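Local structure of protein (lectin) (Hyacinthoides hispanica, 1B2P) at the interface of chains A and B. The protein binds mannose as a bulb-type lectin of the monocot family. Residues are numbered along the deposited sequence; one frame, centred on the assembly and turned at random. Chains: chain A/B, Protein (lectin).

The interface of chains A and B. Residues chain A 44, 102, 104-106; chain B 114-118.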
loop_
_atom_site.group_PDB
_atom_site.type_symbol
_atom_site.label_atom_id
_atom_site.label_comp_id
_atom_site.label_asym_id
_atom_site.label_seq_id
_atom_site.Cartn_x
_atom_site.Cartn_y
_atom_site.Cartn_z
ATOM N N LEU A 44 -10.326 4.614 18.672
ATOM C CA LEU A 44 -9.956 5.327 17.405
ATOM C C LEU A 44 -9.036 6.517 17.794
ATOM O O LEU A 44 -9.426 7.331 18.615
ATOM C CB LEU A 44 -11.209 5.876 16.793
ATOM C CG LEU A 44 -11.051 6.758 15.517
ATOM C CD1 LEU A 44 -10.519 5.861 14.384
ATOM C CD2 LEU A 44 -12.428 7.297 15.200
ATOM N N ASP A 102 -12.925 10.381 6.008
ATOM C CA ASP A 102 -13.460 11.529 6.753
ATOM C C ASP A 102 -13.366 11.292 8.276
ATOM O O ASP A 102 -13.886 12.123 8.992
ATOM C CB ASP A 102 -14.886 11.861 6.324
ATOM C CG ASP A 102 -15.979 10.956 6.658
ATOM O OD1 ASP A 102 -15.643 9.872 7.252
ATOM O OD2 ASP A 102 -17.181 11.125 6.392
ATOM N N ASN A 104 -14.764 8.985 10.074
ATOM C CA ASN A 104 -15.840 8.238 10.696
ATOM C C ASN A 104 -15.589 6.705 10.543
ATOM O O ASN A 104 -14.836 6.398 9.601
ATOM C CB ASN A 104 -17.108 8.595 9.938
ATOM C CG ASN A 104 -18.363 8.548 10.781
ATOM O OD1 ASN A 104 -18.290 8.299 11.983
ATOM N ND2 ASN A 104 -19.520 8.766 10.148
ATOM N N VAL A 105 -16.056 6.010 11.523
ATOM C CA VAL A 105 -15.950 4.466 11.306
ATOM C C VAL A 105 -17.367 4.024 11.241
ATOM O O VAL A 105 -18.243 4.343 12.060
ATOM C CB VAL A 105 -15.391 3.851 12.607
ATOM C CG1 VAL A 105 -15.557 2.316 12.545
ATOM C CG2 VAL A 105 -13.928 4.240 12.734
ATOM N N VAL A 106 -17.797 3.313 10.127
ATOM C CA VAL A 106 -19.129 3.061 9.773
ATOM C C VAL A 106 -19.318 1.528 9.448
ATOM O O VAL A 106 -18.442 1.059 8.765
ATOM C CB VAL A 106 -19.555 3.926 8.534
ATOM C CG1 VAL A 106 -21.035 3.835 8.254
ATOM C CG2 VAL A 106 -19.149 5.431 8.703
ATOM N N ALA B 114 -22.489 4.213 13.184
ATOM C CA ALA B 114 -21.213 4.833 13.081
ATOM C C ALA B 114 -20.688 5.437 14.380
ATOM O O ALA B 114 -21.561 5.614 15.249
ATOM C CB ALA B 114 -21.282 6.035 12.058
ATOM N N THR B 115 -19.398 5.593 14.459
ATOM C CA THR B 115 -18.841 6.275 15.687
ATOM C C THR B 115 -19.238 7.758 15.727
ATOM O O THR B 115 -19.074 8.283 16.890
ATOM C CB THR B 115 -17.345 6.097 15.696
ATOM O OG1 THR B 115 -16.804 6.521 14.423
ATOM C CG2 THR B 115 -16.903 4.627 15.956
ATOM N N GLN B 116 -19.507 8.336 14.611
ATOM C CA GLN B 116 -19.830 9.769 14.485
ATOM C C GLN B 116 -18.643 10.589 14.869
ATOM O O GLN B 116 -18.749 11.531 15.707
ATOM C CB GLN B 116 -21.044 10.074 15.349
ATOM C CG GLN B 116 -22.285 9.282 14.964
ATOM C CD GLN B 116 -23.520 9.497 15.816
ATOM O OE1 GLN B 116 -24.591 9.661 15.220
ATOM N NE2 GLN B 116 -23.444 9.487 17.139
ATOM N N THR B 117 -17.495 10.384 14.268
ATOM C CA THR B 117 -16.218 11.005 14.617
ATOM C C THR B 117 -15.687 11.791 13.417
ATOM O O THR B 117 -14.468 11.939 13.339
ATOM C CB THR B 117 -15.190 9.973 15.059
ATOM O OG1 THR B 117 -15.288 8.843 14.126
ATOM C CG2 THR B 117 -15.536 9.414 16.443
ATOM N N VAL B 118 -16.591 12.235 12.567
ATOM C CA VAL B 118 -16.175 13.016 11.388
ATOM C C VAL B 118 -15.318 14.223 11.775
ATOM O O VAL B 118 -15.682 14.901 12.720
ATOM C CB VAL B 118 -17.394 13.473 10.564
ATOM C CG1 VAL B 118 -16.928 14.356 9.400
ATOM C CG2 VAL B 118 -18.096 12.241 9.951
#
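A:Asn104 points its side-chain carbonyl OD1 into the turn that B:Thr115 to B:Val118 make near the C-terminus of chain B. OD1 takes the backbone N-H of B:Thr117 at 3.2 Å, with the donor 53° out of the amide plane rather than on a lone pair; B:Gln116 N, at 2.9 Å from the same OD1, makes a more bent, weak bond. B:Val118 CG2 covers the same face of the amide that B:Thr117 N approaches, 3.8 Å from A:Asn104 CB, while the B:Ala114 methyl meets ND2 from the other face. A:Asp102 OD1 accepts the backbone N-H of A:Asn104 at 3.1 Å from above the carboxylate plane, which would steady the loop.

B:Thr115 and A:Val105 bond twice. The backbone N of B:Thr115 gives a hydrogen bond to A:Val105 O at 2.9 Å, while its hydroxyl OG1 receives A:Val105 N at 3.0 Å. That hydroxyl sits between its own backbone N and carbonyl carbon (chi1 52°), which turns it toward A:Val105 N, at the start of strand 105-109; the methyl CG2 of B:Thr115 packs on A:Val105 CB. OG1 of B:Thr117 shares a hydrogen bond with B:Thr115 OG1 at 2.8 Å, which should restrain the rotation of both hydroxyls; A:Leu44 meets B:Thr117 tip to tip through CD2.

An antiparallel bridge between A:Val106 and B:Ala114 continues the pairing. The patch joins the C-terminal segment of chain B to a sheet of chain A, and its two-fold twin makes the exchange mutual, which likely stabilises the A/B pair within the four-chain assembly.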